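Local coordinates for protein beta-mannosidase (Trichoderma harzianum, PDB 4CVU) that probably hydrolyses terminal beta-linked mannose residues from the non-reducing ends of oligosaccharides, as a fungal beta-mannosidase of glycoside hydrolase family 2, at residues Asn86-Lys92 and Pro150-Phe156; Gly96-His100 and Leu143-Lys147; Asp861-His865 and Glu878-Ser884; Ser884-Thr890 and Gln930-Leu936. One frame throughout, in Å; residues are numbered along the deposited sequence. Where two conformers were deposited one is given.

Interaction 1: Asn86-Lys92 and Pro150-Phe156; sequences NWTYTSK and PVLSINF. With NAG (2-acetamido-2-deoxy-beta-D-glucopyranose), chain C.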
loop_
_atom_site.group_PDB
_atom_site.type_symbol
_atom_site.label_atom_id
_atom_site.label_comp_id
_atom_site.label_asym_id
_atom_site.label_seq_id
_atom_site.Cartn_x
_atom_site.Cartn_y
_atom_site.Cartn_z
ATOM N N ASN A 86 -21.609 -10.189 -16.643
ATOM C CA ASN A 86 -21.162 -11.490 -17.161
ATOM C C ASN A 86 -19.694 -11.570 -17.551
ATOM O O ASN A 86 -19.139 -10.631 -18.032
ATOM C CB ASN A 86 -21.957 -11.934 -18.391
ATOM C CG ASN A 86 -23.386 -12.363 -18.081
ATOM O OD1 ASN A 86 -24.036 -11.793 -17.256
ATOM N ND2 ASN A 86 -23.858 -13.374 -18.772
ATOM N N TRP A 87 -19.089 -12.718 -17.353
ATOM C CA TRP A 87 -17.734 -12.990 -17.820
ATOM C C TRP A 87 -17.733 -14.281 -18.598
ATOM O O TRP A 87 -18.244 -15.274 -18.147
ATOM C CB TRP A 87 -16.741 -13.076 -16.625
ATOM C CG TRP A 87 -16.649 -11.762 -15.974
ATOM C CD1 TRP A 87 -17.469 -11.291 -14.982
ATOM C CD2 TRP A 87 -15.790 -10.686 -16.343
ATOM N NE1 TRP A 87 -17.143 -9.996 -14.688
ATOM C CE2 TRP A 87 -16.115 -9.596 -15.511
ATOM C CE3 TRP A 87 -14.763 -10.543 -17.286
ATOM C CZ2 TRP A 87 -15.444 -8.362 -15.580
ATOM C CZ3 TRP A 87 -14.080 -9.340 -17.349
ATOM C CH2 TRP A 87 -14.423 -8.257 -16.495
ATOM N N THR A 88 -17.111 -14.280 -19.760
ATOM C CA THR A 88 -17.108 -15.454 -20.588
ATOM C C THR A 88 -15.697 -15.971 -20.760
ATOM O O THR A 88 -14.782 -15.204 -21.160
ATOM C CB THR A 88 -17.785 -15.169 -21.961
ATOM O OG1 THR A 88 -19.173 -14.872 -21.752
ATOM C CG2 THR A 88 -17.644 -16.343 -22.906
ATOM N N TYR A 89 -15.534 -17.260 -20.456
ATOM C CA TYR A 89 -14.279 -18.009 -20.678
ATOM C C TYR A 89 -14.357 -18.715 -22.038
ATOM O O TYR A 89 -15.220 -19.567 -22.248
ATOM C CB TYR A 89 -14.074 -19.033 -19.550
ATOM C CG TYR A 89 -13.474 -18.417 -18.285
ATOM C CD1 TYR A 89 -14.217 -17.564 -17.478
ATOM C CD2 TYR A 89 -12.165 -18.699 -17.913
ATOM C CE1 TYR A 89 -13.658 -16.990 -16.349
ATOM C CE2 TYR A 89 -11.611 -18.161 -16.780
ATOM C CZ TYR A 89 -12.345 -17.295 -15.994
ATOM O OH TYR A 89 -11.741 -16.727 -14.864
ATOM N N THR A 90 -13.464 -18.366 -22.961
ATOM C CA THR A 90 -13.502 -18.924 -24.323
ATOM C C THR A 90 -12.175 -19.562 -24.667
ATOM O O THR A 90 -11.138 -18.922 -24.514
ATOM C CB THR A 90 -13.767 -17.807 -25.344
ATOM O OG1 THR A 90 -15.003 -17.180 -25.008
ATOM C CG2 THR A 90 -13.827 -18.357 -26.781
ATOM N N SER A 91 -12.218 -20.805 -25.161
ATOM C CA SER A 91 -11.006 -21.486 -25.644
ATOM C C SER A 91 -10.644 -21.110 -27.059
ATOM O O SER A 91 -11.473 -20.610 -27.813
ATOM C CB SER A 91 -11.154 -23.016 -25.596
ATOM O OG SER A 91 -11.856 -23.516 -26.727
ATOM N N LYS A 92 -9.396 -21.379 -27.416
ATOM C CA LYS A 92 -8.996 -21.423 -28.799
ATOM C C LYS A 92 -9.580 -22.725 -29.359
ATOM O O LYS A 92 -9.916 -23.638 -28.589
ATOM C CB LYS A 92 -7.480 -21.446 -28.936
ATOM C CG LYS A 92 -6.786 -20.224 -28.384
ATOM C CD LYS A 92 -7.195 -18.963 -29.124
ATOM C CE LYS A 92 -6.105 -17.910 -29.041
ATOM N NZ LYS A 92 -6.539 -16.663 -29.720
ATOM N N PRO A 150 -13.409 -27.331 -32.632
ATOM C CA PRO A 150 -14.473 -26.718 -31.842
ATOM C C PRO A 150 -13.958 -25.755 -30.766
ATOM O O PRO A 150 -12.922 -25.991 -30.157
ATOM C CB PRO A 150 -15.192 -27.920 -31.235
ATOM C CG PRO A 150 -14.164 -28.983 -31.144
ATOM C CD PRO A 150 -13.150 -28.729 -32.227
ATOM N N VAL A 151 -14.686 -24.658 -30.585
ATOM C CA VAL A 151 -14.423 -23.697 -29.538
ATOM C C VAL A 151 -15.416 -23.995 -28.419
ATOM O O VAL A 151 -16.627 -24.157 -28.663
ATOM C CB VAL A 151 -14.592 -22.253 -30.056
ATOM C CG1 VAL A 151 -14.731 -21.261 -28.922
ATOM C CG2 VAL A 151 -13.414 -21.887 -30.953
ATOM N N LEU A 152 -14.880 -24.126 -27.212
ATOM C CA LEU A 152 -15.670 -24.238 -25.995
ATOM C C LEU A 152 -15.727 -22.882 -25.321
ATOM O O LEU A 152 -14.681 -22.273 -25.078
ATOM C CB LEU A 152 -15.025 -25.244 -25.048
ATOM C CG LEU A 152 -15.635 -25.396 -23.655
ATOM C CD1 LEU A 152 -17.113 -25.760 -23.706
ATOM C CD2 LEU A 152 -14.844 -26.464 -22.916
ATOM N N SER A 153 -16.936 -22.401 -25.043
ATOM C CA SER A 153 -17.100 -21.164 -24.325
ATOM C C SER A 153 -18.076 -21.361 -23.187
ATOM O O SER A 153 -19.030 -22.141 -23.315
ATOM C CB SER A 153 -17.562 -20.028 -25.234
ATOM O OG SER A 153 -18.941 -20.112 -25.491
ATOM N N ILE A 154 -17.815 -20.651 -22.086
ATOM C CA ILE A 154 -18.624 -20.728 -20.883
ATOM C C ILE A 154 -18.966 -19.317 -20.408
ATOM O O ILE A 154 -18.119 -18.590 -19.843
ATOM C CB ILE A 154 -17.903 -21.511 -19.760
ATOM C CG1 ILE A 154 -17.226 -22.762 -20.320
ATOM C CG2 ILE A 154 -18.891 -21.896 -18.667
ATOM C CD1 ILE A 154 -16.368 -23.489 -19.319
ATOM N N ASN A 155 -20.195 -18.909 -20.643
ATOM C CA ASN A 155 -20.625 -17.554 -20.317
ATOM C C ASN A 155 -21.220 -17.543 -18.915
ATOM O O ASN A 155 -22.290 -18.081 -18.717
ATOM C CB ASN A 155 -21.623 -17.074 -21.376
ATOM C CG ASN A 155 -22.099 -15.654 -21.144
ATOM O OD1 ASN A 155 -21.744 -15.016 -20.171
ATOM N ND2 ASN A 155 -22.920 -15.157 -22.063
ATOM N N PHE A 156 -20.493 -16.953 -17.957
ATOM C CA PHE A 156 -20.885 -16.918 -16.540
ATOM C C PHE A 156 -21.710 -15.679 -16.205
ATOM O O PHE A 156 -21.313 -14.560 -16.521
ATOM C CB PHE A 156 -19.659 -16.965 -15.618
ATOM C CG PHE A 156 -18.884 -18.251 -15.668
ATOM C CD1 PHE A 156 -19.217 -19.322 -14.844
ATOM C CD2 PHE A 156 -17.804 -18.402 -16.533
ATOM C CE1 PHE A 156 -18.500 -20.512 -14.894
ATOM C CE2 PHE A 156 -17.091 -19.583 -16.582
ATOM C CZ PHE A 156 -17.432 -20.638 -15.766
HETATM C C1 NAG C . -25.154 -13.902 -18.644
HETATM C C2 NAG C . -25.787 -13.923 -20.059
HETATM C C3 NAG C . -27.134 -14.630 -20.028
HETATM C C4 NAG C . -27.063 -15.979 -19.316
HETATM C C5 NAG C . -26.303 -15.875 -17.969
HETATM C C6 NAG C . -26.054 -17.257 -17.325
HETATM C C7 NAG C . -25.130 -12.079 -21.491
HETATM C C8 NAG C . -25.356 -10.681 -21.984
HETATM N N2 NAG C . -25.963 -12.571 -20.579
HETATM O O3 NAG C . -27.575 -14.799 -21.368
HETATM O O4 NAG C . -28.393 -16.415 -19.074
HETATM O O5 NAG C . -25.058 -15.219 -18.137
HETATM O O6 NAG C . -25.076 -18.004 -18.030
HETATM O O7 NAG C . -24.197 -12.719 -21.927
#

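Interaction 2: Gly96-His100 and Leu143-Lys147; sequences GLSKH and LASCK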
loop_
_atom_site.group_PDB
_atom_site.type_symbol
_atom_site.label_atom_id
_atom_site.label_comp_id
_atom_site.label_asym_id
_atom_site.label_seq_id
_atom_site.Cartn_x
_atom_site.Cartn_y
_atom_site.Cartn_z
ATOM N N GLY A 96 -7.048 -32.150 -31.977
ATOM C CA GLY A 96 -6.806 -33.537 -31.579
ATOM C C GLY A 96 -8.001 -34.394 -31.155
ATOM O O GLY A 96 -7.812 -35.464 -30.602
ATOM N N LEU A 97 -9.228 -33.939 -31.379
ATOM C CA LEU A 97 -10.399 -34.777 -31.078
ATOM C C LEU A 97 -10.686 -35.652 -32.319
ATOM O O LEU A 97 -10.573 -35.178 -33.448
ATOM C CB LEU A 97 -11.636 -33.935 -30.713
ATOM C CG LEU A 97 -11.511 -32.952 -29.525
ATOM C CD1 LEU A 97 -12.674 -31.969 -29.508
ATOM C CD2 LEU A 97 -11.435 -33.693 -28.204
ATOM N N SER A 98 -11.019 -36.923 -32.106
ATOM C CA SER A 98 -11.449 -37.786 -33.202
ATOM C C SER A 98 -12.859 -37.417 -33.650
ATOM O O SER A 98 -13.738 -37.176 -32.818
ATOM C CB SER A 98 -11.439 -39.257 -32.786
ATOM O OG SER A 98 -11.962 -40.070 -33.839
ATOM N N LYS A 99 -13.070 -37.402 -34.962
ATOM C CA LYS A 99 -14.387 -37.123 -35.542
ATOM C C LYS A 99 -15.135 -38.385 -36.004
ATOM O O LYS A 99 -16.154 -38.281 -36.687
ATOM C CB LYS A 99 -14.252 -36.129 -36.704
ATOM C CG LYS A 99 -13.706 -34.755 -36.270
ATOM C CD LYS A 99 -14.358 -33.597 -37.018
ATOM C CE LYS A 99 -15.780 -33.330 -36.534
ATOM N NZ LYS A 99 -16.369 -32.076 -37.094
ATOM N N HIS A 100 -14.650 -39.563 -35.609
ATOM C CA HIS A 100 -15.339 -40.819 -35.917
ATOM C C HIS A 100 -16.619 -40.907 -35.088
ATOM O O HIS A 100 -16.606 -40.636 -33.895
ATOM C CB HIS A 100 -14.440 -42.032 -35.628
ATOM C CG HIS A 100 -13.158 -42.049 -36.417
ATOM N ND1 HIS A 100 -11.990 -42.606 -35.934
ATOM C CD2 HIS A 100 -12.858 -41.569 -37.650
ATOM C CE1 HIS A 100 -11.033 -42.477 -36.838
ATOM N NE2 HIS A 100 -11.532 -41.850 -37.886
ATOM N N LEU A 143 -19.944 -31.618 -32.129
ATOM C CA LEU A 143 -18.664 -31.905 -32.766
ATOM C C LEU A 143 -18.849 -32.337 -34.222
ATOM O O LEU A 143 -18.114 -31.894 -35.097
ATOM C CB LEU A 143 -17.910 -32.982 -31.974
ATOM C CG LEU A 143 -16.587 -33.526 -32.525
ATOM C CD1 LEU A 143 -15.591 -32.408 -32.763
ATOM C CD2 LEU A 143 -15.986 -34.561 -31.584
ATOM N N ALA A 144 -19.834 -33.198 -34.475
ATOM C CA ALA A 144 -20.078 -33.716 -35.830
ATOM C C ALA A 144 -20.483 -32.619 -36.801
ATOM O O ALA A 144 -20.013 -32.599 -37.918
ATOM C CB ALA A 144 -21.142 -34.802 -35.799
ATOM N N SER A 145 -21.344 -31.704 -36.369
ATOM C CA SER A 145 -21.742 -30.548 -37.191
ATOM C C SER A 145 -20.621 -29.506 -37.378
ATOM O O SER A 145 -20.725 -28.629 -38.239
ATOM C CB SER A 145 -22.958 -29.845 -36.570
ATOM O OG SER A 145 -22.588 -29.080 -35.418
ATOM N N CYS A 146 -19.566 -29.595 -36.574
ATOM C CA CYS A 146 -18.555 -28.538 -36.544
ATOM C C CYS A 146 -17.694 -28.558 -37.786
ATOM O O CYS A 146 -17.022 -29.545 -38.074
ATOM C CB CYS A 146 -17.657 -28.620 -35.300
ATOM S SG CYS A 146 -17.057 -26.983 -34.792
ATOM N N LYS A 147 -17.699 -27.436 -38.491
ATOM C CA LYS A 147 -16.996 -27.296 -39.769
ATOM C C LYS A 147 -15.473 -27.088 -39.599
ATOM O O LYS A 147 -14.714 -27.237 -40.552
ATOM C CB LYS A 147 -17.632 -26.147 -40.557
ATOM C CG LYS A 147 -19.117 -26.381 -40.855
ATOM C CD LYS A 147 -19.738 -25.325 -41.765
#

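Interaction 3: Asp861-His865 and Glu878-Ser884; sequences DPKLH and EATAGVS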
loop_
_atom_site.group_PDB
_atom_site.type_symbol
_atom_site.label_atom_id
_atom_site.label_comp_id
_atom_site.label_asym_id
_atom_site.label_seq_id
_atom_site.Cartn_x
_atom_site.Cartn_y
_atom_site.Cartn_z
ATOM N N ASP A 861 9.921 -2.347 34.269
ATOM C CA ASP A 861 10.718 -2.816 33.140
ATOM C C ASP A 861 11.480 -4.098 33.536
ATOM O O ASP A 861 12.411 -4.049 34.346
ATOM C CB ASP A 861 11.689 -1.708 32.713
ATOM C CG ASP A 861 12.413 -2.039 31.443
ATOM O OD1 ASP A 861 12.364 -3.210 30.993
ATOM O OD2 ASP A 861 13.049 -1.120 30.914
ATOM N N PRO A 862 11.096 -5.250 32.966
ATOM C CA PRO A 862 11.805 -6.504 33.210
ATOM C C PRO A 862 13.167 -6.589 32.530
ATOM O O PRO A 862 13.884 -7.553 32.751
ATOM C CB PRO A 862 10.870 -7.553 32.589
ATOM C CG PRO A 862 10.248 -6.815 31.437
ATOM C CD PRO A 862 10.052 -5.408 31.931
ATOM N N LYS A 863 13.503 -5.624 31.700
ATOM C CA LYS A 863 14.791 -5.611 31.004
ATOM C C LYS A 863 15.064 -6.943 30.328
ATOM O O LYS A 863 15.930 -7.691 30.746
ATOM C CB LYS A 863 15.927 -5.250 31.982
ATOM C CG LYS A 863 15.727 -3.881 32.611
ATOM C CD LYS A 863 16.982 -3.036 32.507
ATOM C CE LYS A 863 16.754 -1.623 33.023
ATOM N NZ LYS A 863 15.730 -0.914 32.206
ATOM N N LEU A 864 14.292 -7.235 29.278
ATOM C CA LEU A 864 14.357 -8.504 28.599
ATOM C C LEU A 864 15.589 -8.550 27.720
ATOM O O LEU A 864 15.950 -7.546 27.123
ATOM C CB LEU A 864 13.122 -8.712 27.712
ATOM C CG LEU A 864 11.780 -8.996 28.378
ATOM C CD1 LEU A 864 10.665 -8.767 27.387
ATOM C CD2 LEU A 864 11.740 -10.431 28.867
ATOM N N HIS A 865 16.262 -9.662 27.732
ATOM C CA HIS A 865 17.325 -9.957 26.734
ATOM C C HIS A 865 16.948 -11.155 25.755
ATOM O O HIS A 865 16.310 -12.192 26.064
ATOM C CB HIS A 865 18.636 -10.374 27.429
ATOM C CG HIS A 865 19.394 -9.258 28.092
ATOM N ND1 HIS A 865 18.885 -8.518 29.136
ATOM C CD2 HIS A 865 20.651 -8.792 27.885
ATOM C CE1 HIS A 865 19.787 -7.640 29.536
ATOM N NE2 HIS A 865 20.872 -7.789 28.796
ATOM N N GLU A 878 15.393 -13.811 28.343
ATOM C CA GLU A 878 15.693 -13.674 29.762
ATOM C C GLU A 878 15.158 -12.381 30.357
ATOM O O GLU A 878 15.425 -11.331 29.841
ATOM C CB GLU A 878 17.210 -13.770 29.992
ATOM C CG GLU A 878 17.594 -14.053 31.437
ATOM C CD GLU A 878 19.105 -13.957 31.681
ATOM O OE1 GLU A 878 19.885 -13.760 30.703
ATOM O OE2 GLU A 878 19.508 -14.068 32.860
ATOM N N ALA A 879 14.378 -12.478 31.431
ATOM C CA ALA A 879 13.996 -11.306 32.192
ATOM C C ALA A 879 15.113 -11.019 33.220
ATOM O O ALA A 879 15.390 -11.852 34.081
ATOM C CB ALA A 879 12.669 -11.533 32.887
ATOM N N THR A 880 15.755 -9.861 33.097
ATOM C CA THR A 880 16.960 -9.510 33.861
ATOM C C THR A 880 16.655 -8.743 35.175
ATOM O O THR A 880 17.368 -8.900 36.176
ATOM C CB THR A 880 17.920 -8.732 32.921
ATOM O OG1 THR A 880 18.473 -9.669 31.982
ATOM C CG2 THR A 880 19.040 -8.089 33.630
ATOM N N ALA A 881 15.593 -7.946 35.193
ATOM C CA ALA A 881 15.330 -7.010 36.294
ATOM C C ALA A 881 14.076 -7.311 37.099
ATOM O O ALA A 881 13.893 -6.788 38.194
ATOM C CB ALA A 881 15.232 -5.603 35.735
ATOM N N GLY A 882 13.176 -8.114 36.542
ATOM C CA GLY A 882 11.946 -8.449 37.240
ATOM C C GLY A 882 11.067 -9.376 36.428
ATOM O O GLY A 882 11.483 -9.889 35.385
ATOM N N VAL A 883 9.854 -9.591 36.909
ATOM C CA VAL A 883 8.910 -10.475 36.238
ATOM C C VAL A 883 8.359 -9.817 34.987
ATOM O O VAL A 883 7.965 -8.651 35.010
ATOM C CB VAL A 883 7.712 -10.824 37.138
ATOM C CG1 VAL A 883 6.619 -11.551 36.348
ATOM C CG2 VAL A 883 8.173 -11.671 38.292
ATOM N N SER A 884 8.330 -10.577 33.897
ATOM C CA SER A 884 7.711 -10.117 32.673
ATOM C C SER A 884 6.409 -10.845 32.445
ATOM O O SER A 884 6.403 -12.068 32.440
ATOM C CB SER A 884 8.655 -10.382 31.501
ATOM O OG SER A 884 7.899 -10.406 30.326
#

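Interaction 4: Ser884-Thr890 and Gln930-Leu936; sequences SLYTWLT and QVTVESL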
loop_
_atom_site.group_PDB
_atom_site.type_symbol
_atom_site.label_atom_id
_atom_site.label_comp_id
_atom_site.label_asym_id
_atom_site.label_seq_id
_atom_site.Cartn_x
_atom_site.Cartn_y
_atom_site.Cartn_z
ATOM N N SER A 884 8.330 -10.577 33.897
ATOM C CA SER A 884 7.711 -10.117 32.673
ATOM C C SER A 884 6.409 -10.845 32.445
ATOM O O SER A 884 6.403 -12.068 32.440
ATOM C CB SER A 884 8.655 -10.382 31.501
ATOM O OG SER A 884 7.899 -10.406 30.326
ATOM N N LEU A 885 5.312 -10.116 32.232
ATOM C CA LEU A 885 4.019 -10.721 31.930
ATOM C C LEU A 885 3.716 -10.628 30.442
ATOM O O LEU A 885 4.011 -9.617 29.819
ATOM C CB LEU A 885 2.892 -10.015 32.714
ATOM C CG LEU A 885 3.029 -10.025 34.221
ATOM C CD1 LEU A 885 1.831 -9.326 34.890
ATOM C CD2 LEU A 885 3.142 -11.468 34.670
ATOM N N TYR A 886 3.123 -11.689 29.881
ATOM C CA TYR A 886 2.657 -11.726 28.511
ATOM C C TYR A 886 3.865 -11.430 27.619
ATOM O O TYR A 886 3.761 -10.559 26.787
ATOM C CB TYR A 886 1.574 -10.683 28.192
ATOM C CG TYR A 886 0.288 -10.903 28.970
ATOM C CD1 TYR A 886 -0.665 -11.772 28.523
ATOM C CD2 TYR A 886 0.070 -10.243 30.142
ATOM C CE1 TYR A 886 -1.857 -12.008 29.258
ATOM C CE2 TYR A 886 -1.116 -10.461 30.888
ATOM C CZ TYR A 886 -2.069 -11.331 30.410
ATOM O OH TYR A 886 -3.282 -11.592 31.130
ATOM N N THR A 887 4.977 -12.108 27.877
ATOM C CA THR A 887 6.203 -11.975 27.043
ATOM C C THR A 887 5.882 -12.415 25.657
ATOM O O THR A 887 5.273 -13.471 25.495
ATOM C CB THR A 887 7.303 -12.866 27.641
ATOM O OG1 THR A 887 7.412 -12.590 29.043
ATOM C CG2 THR A 887 8.670 -12.639 26.984
ATOM N N TRP A 888 6.358 -11.679 24.617
ATOM C CA TRP A 888 5.795 -11.843 23.301
ATOM C C TRP A 888 6.878 -11.628 22.288
ATOM O O TRP A 888 7.410 -10.539 22.240
ATOM C CB TRP A 888 4.671 -10.804 23.063
ATOM C CG TRP A 888 4.038 -10.910 21.704
ATOM C CD1 TRP A 888 4.193 -10.037 20.649
ATOM C CD2 TRP A 888 3.208 -11.977 21.229
ATOM N NE1 TRP A 888 3.462 -10.487 19.552
ATOM C CE2 TRP A 888 2.865 -11.681 19.879
ATOM C CE3 TRP A 888 2.689 -13.130 21.813
ATOM C CZ2 TRP A 888 2.063 -12.501 19.127
ATOM C CZ3 TRP A 888 1.883 -13.958 21.046
ATOM C CH2 TRP A 888 1.580 -13.651 19.728
ATOM N N LEU A 889 7.133 -12.656 21.493
ATOM C CA LEU A 889 8.070 -12.614 20.377
ATOM C C LEU A 889 7.295 -12.349 19.137
ATOM O O LEU A 889 6.223 -12.919 18.952
ATOM C CB LEU A 889 8.760 -13.954 20.267
ATOM C CG LEU A 889 9.614 -14.337 21.498
ATOM C CD1 LEU A 889 9.703 -15.839 21.612
ATOM C CD2 LEU A 889 10.981 -13.748 21.387
ATOM N N THR A 890 7.843 -11.507 18.254
ATOM C CA THR A 890 7.195 -11.142 17.059
ATOM C C THR A 890 8.194 -11.460 15.970
ATOM O O THR A 890 9.251 -10.887 16.014
ATOM C CB THR A 890 6.897 -9.607 16.993
ATOM O OG1 THR A 890 6.076 -9.216 18.094
ATOM C CG2 THR A 890 6.185 -9.281 15.675
ATOM N N GLN A 930 15.854 -9.978 13.101
ATOM C CA GLN A 930 14.763 -8.994 13.077
ATOM C C GLN A 930 13.682 -9.388 14.058
ATOM O O GLN A 930 12.721 -8.668 14.229
ATOM C CB GLN A 930 14.173 -8.852 11.680
ATOM C CG GLN A 930 15.223 -8.587 10.581
ATOM C CD GLN A 930 14.818 -9.177 9.224
ATOM O OE1 GLN A 930 13.639 -9.548 9.013
ATOM N NE2 GLN A 930 15.795 -9.288 8.293
ATOM N N VAL A 931 13.830 -10.526 14.715
ATOM C CA VAL A 931 12.812 -10.920 15.709
ATOM C C VAL A 931 12.924 -9.980 16.880
ATOM O O VAL A 931 14.041 -9.620 17.251
ATOM C CB VAL A 931 13.015 -12.359 16.175
ATOM C CG1 VAL A 931 12.063 -12.710 17.325
ATOM C CG2 VAL A 931 12.825 -13.331 15.021
ATOM N N THR A 932 11.795 -9.654 17.554
ATOM C CA THR A 932 11.829 -8.749 18.686
ATOM C C THR A 932 11.059 -9.420 19.818
ATOM O O THR A 932 10.341 -10.389 19.562
ATOM C CB THR A 932 11.115 -7.388 18.405
ATOM O OG1 THR A 932 9.696 -7.624 18.210
ATOM C CG2 THR A 932 11.686 -6.687 17.157
ATOM N N VAL A 933 11.292 -8.960 21.040
ATOM C CA VAL A 933 10.547 -9.450 22.231
ATOM C C VAL A 933 9.977 -8.279 23.019
ATOM O O VAL A 933 10.541 -7.198 23.030
ATOM C CB VAL A 933 11.424 -10.386 23.113
ATOM C CG1 VAL A 933 12.611 -9.667 23.736
ATOM C CG2 VAL A 933 10.589 -11.055 24.238
ATOM N N GLU A 934 8.856 -8.484 23.729
ATOM C CA GLU A 934 8.274 -7.391 24.456
ATOM C C GLU A 934 7.434 -8.041 25.506
ATOM O O GLU A 934 7.347 -9.262 25.526
ATOM C CB GLU A 934 7.359 -6.545 23.557
ATOM C CG GLU A 934 6.024 -7.220 23.229
ATOM C CD GLU A 934 5.270 -6.483 22.149
ATOM O OE1 GLU A 934 5.801 -6.368 20.984
ATOM O OE2 GLU A 934 4.157 -5.978 22.453
ATOM N N SER A 935 6.850 -7.204 26.364
ATOM C CA SER A 935 5.924 -7.679 27.423
ATOM C C SER A 935 4.812 -6.676 27.699
ATOM O O SER A 935 4.735 -5.590 27.149
ATOM C CB SER A 935 6.722 -7.983 28.704
ATOM O OG SER A 935 7.154 -6.798 29.411
ATOM N N LEU A 936 3.961 -7.000 28.654
ATOM C CA LEU A 936 2.924 -6.092 29.020
ATOM C C LEU A 936 3.445 -4.705 29.320
ATOM O O LEU A 936 2.786 -3.687 28.993
ATOM C CB LEU A 936 2.251 -6.656 30.284
ATOM C CG LEU A 936 0.917 -6.062 30.660
ATOM C CD1 LEU A 936 -0.209 -6.471 29.714
ATOM C CD2 LEU A 936 0.601 -6.524 32.086
HETATM O O HOH W 1 7.842 -8.369 19.912
HETATM O O HOH W 2 9.841 -8.507 13.878
#

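Interaction 1: Asn86-Lys92 and Pro150-Phe156
A chi1 of -178° sends the Asn155 amide away from its own backbone N, while Asn86 turns CG beside its N (chi1 -72°). These rotations bring the two amides together at the end of an antiparallel strand pair in the galactose-binding-like beta-sandwich domain. Asn86 is glycosylated: its ND2 is bonded to C1 of NAG. The remaining N-H of Asn86 ND2 gives a hydrogen bond to Asn155 OD1 at 3.0 Å, and the donor lies above the carbonyl plane of Asn155. Strands 87-91 and 152-156 pair through Trp87 with Phe156 and Tyr89 with Ile154, both hydrogen-bonded pairs. On the sheet face that carries Tyr89 and Phe156, the two rings meet obliquely, with CD1 of Tyr89 3.6 Å from CE2 of Phe156. Tyr89 OH bonds to Asp60. At the other end Ser91 OG accepts from Leu152 N and donates to Lys92 O, which fixes its rotation. The sugar is held against the sheet by further bonds. NAG O6 donates to Asn155 O, and Asn155 ND2 donates to NAG O7 at 2.8 Å, nearly straight at 168°.

Interaction 2: Gly96-His100 and Leu143-Lys147
Lys99 reaches from its loop to the C-terminal end of helix 140-145, where Leu143 lies. Its CB starts beside the helix rather than facing it. CG is turned anti to the carbonyl carbon (chi1 -63°), and bends at chi2 and chi3 then swing the tip inward. Lys99 CE passes 3.9 Å from CD1 of Leu143 and 3.1 Å from Leu143 O. The tip, Lys99 NZ, donates a hydrogen bond to Leu143 O at 2.7 Å, arriving 21° from the carbonyl plane. Lys99 NZ also lies 2.8 Å from Cys146 O, but at a poor angle for a bond. Leu143 O accepts from Cys146 N as well, so two donors share it. Leu143 CD2 rests 3.7 Å from Ser98 O, and Leu143 CD1 lies at the looser distance of 4.4 Å from Leu97 CD1. Phe120 and Pro150 pack on both leucines. Cys146 is tied to Cys121 by a disulfide. The arrangement is a loop lysine hydrogen-bonded to a backbone carbonyl in the last turn of a helix, within the galactose-binding-like domain.

Interaction 3: Asp861-His865 and Glu878-Ser884
Pro862 packs its ring against the turn that follows strand 874-879. Pro862 CB lies 3.7 Å from Gly882 O and 3.8 Å from Ser884 CB, and its CG also approaches Ser884 CB. This is the tight, mostly buried side. Leu864 extends it, with Leu864 CD2 4.1 Å from Ser884 CB and close to Ala879. Leu906 of strand 904-906 packs on Leu864 and Ala879 from outside the pair. Backbone bonds hold the turn beside it. Pro862 O accepts from Ala881 N at 3.0 Å, the donor standing 53° out of the carbonyl plane, and more weakly from Thr880 N. Thr880 N also bonds to Lys863 O.

The side with His865 and Thr880 is exposed. In the conformer given, the His865 ring meets Thr880 obliquely, and His865 ND1 is 3.1 Å from Thr880 OG1. Lys863 touches Ala881 CB through its CG at 3.6 Å. Its chain bends at chi2 and again at chi4 (-63°) and leads away, so that NZ forms a salt bridge with Asp861 OD2. Asp861 OD1 takes Lys863 N in an Asx turn. Reciprocal backbone bonds between His865 and Glu878 continue the pairing into the strands. The whole is the open end of an antiparallel beta hairpin, strands 864-869 and 874-879, in the C-terminal Ig-fold domain.

Interaction 4: Ser884-Thr890 and Gln930-Leu936
Trp888 and Glu934 form a hydrogen-bonded pair where strands 887-890 and 932-934 run antiparallel in the Ig-fold domain. Glu934 CG sits between its backbone N and carbonyl carbon (chi1 74°), which lays the chain along Trp888. Trp888 CB is 3.8 Å from Glu934 CG, and the carboxylate reaches the indole edge near CD1 with its plane turned 81° from the ring. Thr890 and Thr932 form the next hydrogen-bonded pair on this face. One water joins these residues. The water accepts from Thr890 OG1 at 2.7 Å and from Thr932 OG1 at 2.6 Å, and donates to Trp888 O and, at 3.1 Å, to Glu934 OE1. The other face is apolar. Leu889 CD2 lies 3.8 Å from Val933 CB, and the methyls Thr887 CG2 and Val933 CG2 meet at 3.7 Å. The chain turns a corner at Leu885 and Tyr886. There Leu936 N donates to Leu885 O almost straight, at 172°, and Leu936 CD1 touches Tyr886 CD2 at 3.8 Å.

Outer groups position these residues. Tyr886 OH bonds to Asp681 of helix 664-692. The Trp888 ring meets His673 of the same helix and, separately, Tyr731 of helix 729-736. Ser884 OG donates to Thr887 OG1, which is also bonded to Phe904 O.

How the interactions relate
The contacts form two groups in different domains. Interactions 1 and 2 share the galactose-binding-like domain, with centres 19 Å apart. Interaction 2 is nested along the chain inside the loop closed by interaction 1. Helix 140-145 leads on to strand 152-156, and Pro150 packs on Leu97 and Leu143 to join the two. Interactions 3 and 4 come later, in series, in the C-terminal Ig-fold domain. Their centres are 11 Å apart and they share Ser884. Leu864 of interaction 3 packs on Val933 and Thr887 of interaction 4, linking two sheets of that domain. Interactions 2 and 3 lie 78 Å apart between centres, on opposite sides of the chain's centre. Each pair thus ties together one beta domain, in widely separated parts of the chain.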